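Local atomic coordinates of alpha-acetolactate decarboxylase (Bacillus subtilis subsp. subtilis str. 168, PDB entry 5XNE), a protein that converts (2S)-2-acetolactate into (R)-acetoin and carbon dioxide at a zinc site, a step on the way to butane-2,3-diol. Residues Phe33-Phe38 with Val156-Pro161; Asp42-Gly47 with Arg124-Gln129; Gly171-Phe176 with Gly184-Asp189. All blocks are in the same frame, centred on the assembly; numbering follows the deposited sequence.

Contact 1: residues Phe33-Phe38 with Val156-Pro161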
loop_
_atom_site.group_PDB
_atom_site.type_symbol
_atom_site.label_atom_id
_atom_site.label_comp_id
_atom_site.label_asym_id
_atom_site.label_seq_id
_atom_site.Cartn_x
_atom_site.Cartn_y
_atom_site.Cartn_z
ATOM N N PHE B 33 11.489 -4.692 -15.513
ATOM C CA PHE B 33 11.374 -3.245 -15.615
ATOM C C PHE B 33 11.339 -2.694 -14.193
ATOM O O PHE B 33 10.653 -3.250 -13.356
ATOM C CB PHE B 33 10.089 -2.905 -16.370
ATOM C CG PHE B 33 9.809 -1.439 -16.542
ATOM C CD1 PHE B 33 9.282 -0.676 -15.492
ATOM C CD2 PHE B 33 9.975 -0.841 -17.783
ATOM C CE1 PHE B 33 8.981 0.655 -15.666
ATOM C CE2 PHE B 33 9.659 0.491 -17.972
ATOM C CZ PHE B 33 9.136 1.239 -16.910
ATOM N N GLY B 34 12.082 -1.631 -13.918
ATOM C CA GLY B 34 11.953 -1.006 -12.607
ATOM C C GLY B 34 12.947 0.092 -12.305
ATOM O O GLY B 34 13.842 0.387 -13.113
ATOM N N ILE B 35 12.762 0.709 -11.134
ATOM C CA ILE B 35 13.617 1.805 -10.659
ATOM C C ILE B 35 13.799 1.670 -9.155
ATOM O O ILE B 35 13.104 0.905 -8.495
ATOM C CB ILE B 35 13.028 3.206 -10.968
ATOM C CG1 ILE B 35 11.656 3.384 -10.310
ATOM C CG2 ILE B 35 12.938 3.447 -12.475
ATOM C CD1 ILE B 35 11.135 4.821 -10.346
ATOM N N GLY B 36 14.757 2.406 -8.612
ATOM C CA GLY B 36 14.954 2.379 -7.174
ATOM C C GLY B 36 16.348 2.840 -6.837
ATOM O O GLY B 36 16.965 3.633 -7.562
ATOM N N THR B 37 16.843 2.364 -5.704
ATOM C CA THR B 37 18.202 2.692 -5.305
ATOM C C THR B 37 18.859 1.432 -4.752
ATOM O O THR B 37 18.322 0.333 -4.862
ATOM C CB THR B 37 18.222 3.855 -4.285
ATOM O OG1 THR B 37 19.572 4.265 -4.033
ATOM C CG2 THR B 37 17.544 3.460 -2.962
ATOM N N PHE B 38 20.054 1.600 -4.201
ATOM C CA PHE B 38 20.863 0.491 -3.714
ATOM C C PHE B 38 21.191 0.702 -2.247
ATOM O O PHE B 38 21.001 1.800 -1.728
ATOM C CB PHE B 38 22.167 0.378 -4.501
ATOM C CG PHE B 38 21.980 0.020 -5.946
ATOM C CD1 PHE B 38 21.568 0.973 -6.866
ATOM C CD2 PHE B 38 22.253 -1.262 -6.383
ATOM C CE1 PHE B 38 21.393 0.628 -8.196
ATOM C CE2 PHE B 38 22.098 -1.603 -7.721
ATOM C CZ PHE B 38 21.663 -0.662 -8.620
ATOM N N VAL B 156 12.208 6.061 -17.731
ATOM C CA VAL B 156 11.429 4.918 -17.305
ATOM C C VAL B 156 11.056 5.046 -15.828
ATOM O O VAL B 156 11.867 5.487 -15.004
ATOM C CB VAL B 156 12.234 3.665 -17.563
ATOM C CG1 VAL B 156 13.540 3.922 -17.102
ATOM C CG2 VAL B 156 11.815 2.576 -16.734
ATOM N N GLY B 157 9.828 4.668 -15.497
ATOM C CA GLY B 157 9.413 4.720 -14.106
ATOM C C GLY B 157 7.959 4.373 -13.951
ATOM O O GLY B 157 7.407 3.593 -14.727
ATOM N N PHE B 158 7.340 4.951 -12.924
ATOM C CA PHE B 158 5.998 4.549 -12.530
ATOM C C PHE B 158 5.125 5.744 -12.216
ATOM O O PHE B 158 5.604 6.781 -11.753
ATOM C CB PHE B 158 6.046 3.636 -11.302
ATOM C CG PHE B 158 6.761 2.337 -11.540
ATOM C CD1 PHE B 158 6.095 1.261 -12.109
ATOM C CD2 PHE B 158 8.097 2.192 -11.195
ATOM C CE1 PHE B 158 6.742 0.060 -12.333
ATOM C CE2 PHE B 158 8.757 0.987 -11.419
ATOM C CZ PHE B 158 8.074 -0.081 -11.978
ATOM N N LEU B 159 3.834 5.581 -12.492
ATOM C CA LEU B 159 2.816 6.476 -11.943
ATOM C C LEU B 159 2.119 5.768 -10.792
ATOM O O LEU B 159 1.644 4.640 -10.929
ATOM C CB LEU B 159 1.793 6.900 -12.998
ATOM C CG LEU B 159 0.862 8.010 -12.457
ATOM C CD1 LEU B 159 1.389 9.460 -12.635
ATOM C CD2 LEU B 159 -0.537 7.851 -12.983
ATOM N N THR B 160 2.054 6.448 -9.654
ATOM C CA THR B 160 1.511 5.865 -8.437
ATOM C C THR B 160 0.329 6.687 -7.930
ATOM O O THR B 160 0.428 7.909 -7.850
ATOM C CB THR B 160 2.603 5.784 -7.367
ATOM O OG1 THR B 160 3.630 4.889 -7.822
ATOM C CG2 THR B 160 2.046 5.290 -6.045
ATOM N N PRO B 161 -0.796 6.019 -7.619
ATOM C CA PRO B 161 -1.962 6.722 -7.064
ATOM C C PRO B 161 -1.669 7.380 -5.731
ATOM O O PRO B 161 -0.814 6.897 -4.973
ATOM C CB PRO B 161 -3.003 5.601 -6.874
ATOM C CG PRO B 161 -2.575 4.507 -7.752
ATOM C CD PRO B 161 -1.058 4.585 -7.804
#
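Phe-33 and Ile-35 meet Val-156 and Phe-158 in a buried, mainly apolar contact near the centre of the chain, where strand 33-37 passes over strand 151-160. The local strand axes cross at 88° and come within 6.4 Å. No hydrogen bond joins the segments: the strands meet through side chains, not by backbone pairing.

The two phenylalanines form an offset edge-to-face pair. With CG anti to the backbone N (chi1 179°), Phe-33 sends its ring alongside Phe-158, and its CD1–CE1 edge points at the rim of one Phe-158 face. The planes are turned 84° apart, and CD1 of Phe-33 lies 3.8 Å from CZ of Phe-158. The same Phe-33 edge also meets Gly-157 O in the ring plane, with CE1 3.5 Å from that oxygen. Ile-35 uses two branches: CG1 reaches the Phe-158 edge, 3.9 Å from CD2, while CG2 drops onto Val-156 O at 3.4 Å. Its CD1 lies over Gly-157 CA.

Gly-34 lays its CA against the Phe-158 ring edge, 3.9 Å from CE2. Glycine suits position 157 because a side chain here would come close to Ile-35 CD1. The two rings and the branched Ile-35 supply most of the touching surface.

Strand 33-37 is hydrogen-bonded to strands 44-48 and 73-76, whereas strand 151-160 pairs with 109-115, 117-124 and 171-178. Ala-111 of strand 109-115 touches both phenylalanines, and Ile-35 also packs on the zinc ligands His-173 and His-175, so the crossing backs the metal site.

Contact 2: residues Asp42-Gly47 with Arg124-Gln129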
loop_
_atom_site.group_PDB
_atom_site.type_symbol
_atom_site.label_atom_id
_atom_site.label_comp_id
_atom_site.label_asym_id
_atom_site.label_seq_id
_atom_site.Cartn_x
_atom_site.Cartn_y
_atom_site.Cartn_z
ATOM N N ASP B 42 23.966 3.917 -2.686
ATOM C CA ASP B 42 25.077 3.901 -3.629
ATOM C C ASP B 42 24.538 3.795 -5.054
ATOM O O ASP B 42 24.574 2.729 -5.673
ATOM C CB ASP B 42 26.020 2.752 -3.295
ATOM C CG ASP B 42 27.275 2.745 -4.144
ATOM O OD1 ASP B 42 27.510 3.714 -4.900
ATOM O OD2 ASP B 42 28.020 1.746 -4.045
ATOM N N GLY B 43 24.018 4.914 -5.549
ATOM C CA GLY B 43 23.546 4.983 -6.920
ATOM C C GLY B 43 22.050 4.798 -7.126
ATOM O O GLY B 43 21.302 4.419 -6.220
ATOM N N GLU B 44 21.639 5.077 -8.358
ATOM C CA GLU B 44 20.267 4.965 -8.827
ATOM C C GLU B 44 20.071 3.680 -9.628
ATOM O O GLU B 44 20.891 3.356 -10.498
ATOM C CB GLU B 44 19.922 6.161 -9.715
ATOM C CG GLU B 44 20.211 7.506 -9.090
ATOM C CD GLU B 44 19.112 7.931 -8.122
ATOM O OE1 GLU B 44 18.040 7.290 -8.126
ATOM O OE2 GLU B 44 19.313 8.910 -7.372
ATOM N N LEU B 45 18.987 2.959 -9.359
ATOM C CA LEU B 45 18.632 1.786 -10.154
ATOM C C LEU B 45 17.697 2.142 -11.313
ATOM O O LEU B 45 16.723 2.881 -11.137
ATOM C CB LEU B 45 17.954 0.739 -9.269
ATOM C CG LEU B 45 17.403 -0.514 -9.948
ATOM C CD1 LEU B 45 18.557 -1.395 -10.366
ATOM C CD2 LEU B 45 16.503 -1.282 -8.998
ATOM N N ILE B 46 17.965 1.581 -12.487
ATOM C CA ILE B 46 17.039 1.678 -13.603
ATOM C C ILE B 46 17.154 0.410 -14.431
ATOM O O ILE B 46 18.246 -0.124 -14.605
ATOM C CB ILE B 46 17.327 2.919 -14.462
ATOM C CG1 ILE B 46 16.286 3.130 -15.539
ATOM C CG2 ILE B 46 18.701 2.846 -15.109
ATOM C CD1 ILE B 46 16.558 4.426 -16.316
ATOM N N GLY B 47 16.034 -0.101 -14.908
ATOM C CA GLY B 47 16.087 -1.228 -15.815
ATOM C C GLY B 47 14.832 -1.362 -16.638
ATOM O O GLY B 47 13.746 -0.920 -16.251
ATOM N N ARG B 124 19.467 13.706 -10.787
ATOM C CA ARG B 124 20.375 13.536 -9.660
ATOM C C ARG B 124 20.809 12.081 -9.554
ATOM O O ARG B 124 20.132 11.181 -10.058
ATOM C CB ARG B 124 19.724 13.939 -8.342
ATOM C CG ARG B 124 18.537 13.047 -7.963
ATOM C CD ARG B 124 18.838 12.195 -6.722
ATOM N NE ARG B 124 17.826 11.161 -6.522
ATOM C CZ ARG B 124 16.797 11.340 -5.707
ATOM N NH1 ARG B 124 16.721 12.498 -5.036
ATOM N NH2 ARG B 124 15.875 10.386 -5.537
ATOM N N THR B 125 21.924 11.837 -8.876
ATOM C CA THR B 125 22.269 10.479 -8.474
ATOM C C THR B 125 22.615 10.501 -6.998
ATOM O O THR B 125 23.590 11.135 -6.599
ATOM C CB THR B 125 23.453 9.894 -9.262
ATOM O OG1 THR B 125 24.603 10.740 -9.095
ATOM C CG2 THR B 125 23.122 9.767 -10.745
ATOM N N VAL B 126 21.815 9.833 -6.179
ATOM C CA VAL B 126 22.187 9.698 -4.768
ATOM C C VAL B 126 23.529 8.973 -4.687
ATOM O O VAL B 126 23.846 8.117 -5.525
ATOM C CB VAL B 126 21.132 8.935 -3.929
ATOM C CG1 VAL B 126 19.855 9.771 -3.766
ATOM C CG2 VAL B 126 20.843 7.565 -4.530
ATOM N N GLU B 127 24.321 9.336 -3.682
ATOM C CA GLU B 127 25.668 8.798 -3.518
ATOM C C GLU B 127 25.813 8.012 -2.230
ATOM O O GLU B 127 25.102 8.270 -1.253
ATOM C CB GLU B 127 26.712 9.915 -3.499
ATOM C CG GLU B 127 26.847 10.703 -4.764
ATOM C CD GLU B 127 27.973 11.727 -4.658
ATOM O OE1 GLU B 127 27.889 12.615 -3.782
ATOM O OE2 GLU B 127 28.949 11.623 -5.430
ATOM N N LEU B 128 26.771 7.095 -2.236
ATOM C CA LEU B 128 27.027 6.222 -1.091
ATOM C C LEU B 128 27.165 7.019 0.205
ATOM O O LEU B 128 27.906 8.002 0.281
ATOM C CB LEU B 128 28.280 5.362 -1.350
ATOM C CG LEU B 128 28.731 4.233 -0.395
ATOM C CD1 LEU B 128 29.852 3.410 -1.011
ATOM C CD2 LEU B 128 29.221 4.736 0.951
ATOM N N GLN B 129 26.439 6.559 1.219
ATOM C CA GLN B 129 26.402 7.163 2.541
ATOM C C GLN B 129 27.216 6.351 3.529
ATOM O O GLN B 129 27.313 5.136 3.402
ATOM C CB GLN B 129 24.955 7.262 3.041
ATOM C CG GLN B 129 24.026 8.029 2.106
ATOM C CD GLN B 129 24.308 9.518 2.123
ATOM O OE1 GLN B 129 24.275 10.156 3.181
ATOM N NE2 GLN B 129 24.592 10.085 0.950
HETATM O O HOH W 1 27.732 6.330 -4.921
#
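Glu-44 OE2 meets Arg-124 NE and the backbone N of Val-126, and this one carboxylate oxygen carries the polar core of the contact. The Val-126 N-H comes from the anti side at 2.9 Å from OE2 and is nearly straight, at 170°. Arg-124 NE reaches OE2 on the syn side at 2.8 Å, in a more bent hydrogen bond that is part of a salt bridge. The two donors approach from opposite faces of the carboxylate plane, which lies only 16° from the guanidinium plane. A bend in the glutamate chain (chi2 -80°) turns the carboxylate to the loop; CG itself packs 3.7 Å from Thr-125 CA. Val-126 CG2 lies 3.5 Å from OE2, flanking the charged pair with hydrocarbon.

Just before the strand, Gly-43 N gives a weak hydrogen bond to Val-126 O. Glycine suits this turn because its backbone angles would press a side chain against the preceding carbonyl. The Asp-42 side chain crosses that of Leu-128 at a slant, and a water that accepts from Leu-128 N donates to Asp-42 OD1 at 2.6 Å. OD1 also makes a salt bridge with Arg-56.

Further out, Arg-124 NH1 is held by Thr-232 O and Gln-143 OE1, while NH2 makes a weak, long ion pair with Glu-233. Glutamate suits this buried place because its OE2 takes both N-H groups, and arginine because its other nitrogens reach further partners. The two bonds hold OE2 in place beside the zinc site, and two donors on one oxygen would be expected to polarise the carboxylate towards it.

Contact 3: residues Gly171-Phe176 with Gly184-Asp189. With ZN (zinc ion), chain D.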
loop_
_atom_site.group_PDB
_atom_site.type_symbol
_atom_site.label_atom_id
_atom_site.label_comp_id
_atom_site.label_asym_id
_atom_site.label_seq_id
_atom_site.Cartn_x
_atom_site.Cartn_y
_atom_site.Cartn_z
ATOM N N GLY B 171 2.235 10.037 -7.896
ATOM C CA GLY B 171 2.453 10.723 -9.158
ATOM C C GLY B 171 3.548 10.055 -9.973
ATOM O O GLY B 171 3.738 8.838 -9.887
ATOM N N TYR B 172 4.249 10.845 -10.784
ATOM C CA TYR B 172 5.320 10.310 -11.616
ATOM C C TYR B 172 6.607 10.166 -10.838
ATOM O O TYR B 172 7.034 11.086 -10.134
ATOM C CB TYR B 172 5.580 11.207 -12.832
ATOM C CG TYR B 172 4.453 11.260 -13.832
ATOM C CD1 TYR B 172 4.367 10.326 -14.861
ATOM C CD2 TYR B 172 3.484 12.256 -13.764
ATOM C CE1 TYR B 172 3.336 10.381 -15.788
ATOM C CE2 TYR B 172 2.449 12.317 -14.681
ATOM C CZ TYR B 172 2.384 11.380 -15.690
ATOM O OH TYR B 172 1.357 11.446 -16.603
ATOM N N HIS B 173 7.237 9.008 -10.982
ATOM C CA HIS B 173 8.568 8.796 -10.448
ATOM C C HIS B 173 9.382 8.163 -11.576
ATOM O O HIS B 173 9.129 7.032 -11.966
ATOM C CB HIS B 173 8.513 7.904 -9.200
ATOM C CG HIS B 173 9.848 7.650 -8.570
ATOM N ND1 HIS B 173 10.005 6.799 -7.503
ATOM C CD2 HIS B 173 11.078 8.139 -8.853
ATOM C CE1 HIS B 173 11.280 6.776 -7.143
ATOM N NE2 HIS B 173 11.955 7.571 -7.956
ATOM N N LEU B 174 10.330 8.923 -12.107
ATOM C CA LEU B 174 11.002 8.556 -13.354
ATOM C C LEU B 174 12.515 8.626 -13.215
ATOM O O LEU B 174 13.044 9.555 -12.591
ATOM C CB LEU B 174 10.555 9.485 -14.497
ATOM C CG LEU B 174 9.049 9.639 -14.696
ATOM C CD1 LEU B 174 8.779 10.789 -15.664
ATOM C CD2 LEU B 174 8.427 8.355 -15.198
ATOM N N HIS B 175 13.191 7.645 -13.805
ATOM C CA HIS B 175 14.644 7.666 -13.927
ATOM C C HIS B 175 15.021 7.731 -15.411
ATOM O O HIS B 175 14.175 7.509 -16.267
ATOM C CB HIS B 175 15.270 6.441 -13.257
ATOM C CG HIS B 175 15.228 6.474 -11.756
ATOM N ND1 HIS B 175 15.896 5.563 -10.976
ATOM C CD2 HIS B 175 14.593 7.314 -10.898
ATOM C CE1 HIS B 175 15.684 5.832 -9.696
ATOM N NE2 HIS B 175 14.895 6.889 -9.623
ATOM N N PHE B 176 16.285 8.030 -15.696
ATOM C CA PHE B 176 16.765 8.180 -17.069
ATOM C C PHE B 176 18.116 7.497 -17.256
ATOM O O PHE B 176 18.957 7.537 -16.363
ATOM C CB PHE B 176 16.877 9.670 -17.418
ATOM C CG PHE B 176 17.619 9.944 -18.700
ATOM C CD1 PHE B 176 17.015 9.708 -19.927
ATOM C CD2 PHE B 176 18.911 10.441 -18.672
ATOM C CE1 PHE B 176 17.709 9.970 -21.124
ATOM C CE2 PHE B 176 19.610 10.700 -19.860
ATOM C CZ PHE B 176 19.005 10.467 -21.074
ATOM N N GLY B 184 22.802 9.337 -16.415
ATOM C CA GLY B 184 21.388 9.552 -16.174
ATOM C C GLY B 184 21.129 9.718 -14.693
ATOM O O GLY B 184 21.868 10.409 -13.986
ATOM N N GLY B 185 20.071 9.082 -14.214
ATOM C CA GLY B 185 19.755 9.143 -12.802
ATOM C C GLY B 185 18.283 9.359 -12.541
ATOM O O GLY B 185 17.438 9.040 -13.377
ATOM N N HIS B 186 17.986 9.869 -11.350
ATOM C CA HIS B 186 16.629 10.194 -10.950
ATOM C C HIS B 186 16.228 11.512 -11.609
ATOM O O HIS B 186 16.922 12.504 -11.465
ATOM C CB HIS B 186 16.539 10.294 -9.418
ATOM C CG HIS B 186 15.239 10.848 -8.920
ATOM N ND1 HIS B 186 14.225 10.044 -8.435
ATOM C CD2 HIS B 186 14.802 12.121 -8.800
ATOM C CE1 HIS B 186 13.212 10.806 -8.057
ATOM N NE2 HIS B 186 13.532 12.067 -8.274
ATOM N N VAL B 187 15.107 11.518 -12.311
ATOM C CA VAL B 187 14.708 12.676 -13.111
ATOM C C VAL B 187 13.998 13.761 -12.298
ATOM O O VAL B 187 13.016 13.478 -11.612
ATOM C CB VAL B 187 13.790 12.223 -14.264
ATOM C CG1 VAL B 187 13.228 13.430 -15.029
ATOM C CG2 VAL B 187 14.561 11.310 -15.198
ATOM N N PHE B 188 14.498 14.998 -12.397
ATOM C CA PHE B 188 13.844 16.182 -11.826
ATOM C C PHE B 188 12.971 16.906 -12.860
ATOM O O PHE B 188 11.915 17.450 -12.531
ATOM C CB PHE B 188 14.873 17.193 -11.300
ATOM C CG PHE B 188 15.505 16.822 -9.993
ATOM C CD1 PHE B 188 14.801 16.120 -9.026
ATOM C CD2 PHE B 188 16.816 17.195 -9.726
ATOM C CE1 PHE B 188 15.396 15.794 -7.811
ATOM C CE2 PHE B 188 17.420 16.865 -8.517
ATOM C CZ PHE B 188 16.706 16.164 -7.559
ATOM N N ASP B 189 13.447 16.944 -14.102
ATOM C CA ASP B 189 12.794 17.727 -15.145
ATOM C C ASP B 189 13.261 17.231 -16.503
ATOM O O ASP B 189 14.302 16.581 -16.609
ATOM C CB ASP B 189 13.099 19.221 -14.969
ATOM C CG ASP B 189 12.216 20.111 -15.833
ATOM O OD1 ASP B 189 11.088 19.696 -16.179
ATOM O OD2 ASP B 189 12.654 21.232 -16.164
HETATM ZN ZN ZN D . 14.176 7.852 -7.734
HETATM O O HOH W 2 10.898 11.589 -11.070
HETATM O O HOH W 3 13.907 8.335 -5.483
HETATM O O HOH W 4 14.345 5.944 -6.584
HETATM O O HOH W 5 16.237 8.037 -6.742
#
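His-173, His-175 and His-186 bind the zinc ion from the two strands of a beta hairpin, 171-178 and 184-192, to make the metal site of the decarboxylase. His-173 NE2 and His-175 NE2 each lie 2.2 Å from the zinc, and His-186 ND1 lies 2.3 Å from it. Three waters lie across the metal from the three nitrogens, giving a roughly octahedral shell in which the histidines occupy one triangular side.

His-173 and His-175 are two residues apart on one strand, which puts both on the same side. Their torsions differ: CG is anti to the backbone N in His-173 (chi1 -179°) but anti to the carbonyl carbon in His-175, and the two tips swing towards a common point. His-186 comes in from the partner strand and meets both rings rim to rim. Its plane is turned 56° from that of His-173 and 69° from that of His-175.

The backbone holds this geometry. His-175 and His-186 form an antiparallel non-hydrogen-bonded pair, flanked by bonds from Val-187 N to Leu-174 O and from Phe-176 N to Gly-185 O, the latter 2.8 Å. Gly-185 N returns a bond to Phe-176 O. Gly-184 brings its CA within 3.2 Å of Phe-176 O, an approach that glycine permits. Past the corner that the chain turns at His-186, Val-187 packs CG2 3.6 Å from Phe-176 CB.

The second nitrogens are held too, His-175 ND1 by Leu-45 O and His-186 NE2 by Glu-233 O, which fixes the rotation of both rings. Such carbonyl partners would be expected to strengthen imidazole as a ligand, while the three waters mark coordination positions consistent with substrate access.

The three contacts converge on the zinc ion. Contact 3 supplies its protein ligands. The centres of contacts 2 and 3 are about 12 Å apart, and the two are joined by Arg-124 O to His-186 N at 2.8 Å as well as by the bond from His-175 to Leu-45. Glu-44 and Arg-124 thereby stand beside the metal without binding it: Glu-44 OE1 is 3.9 Å from the zinc, and the Arg-124 side chain about 4 Å. Contact 1, its centre about 9 Å from that of contact 3, reaches the site through Ile-35, whose side chain is about 5 Å from the zinc, and through Val-156 O, 2.8 Å from His-175 N. Contacts 1 and 2 share the paired strands 33-37 and 44-48.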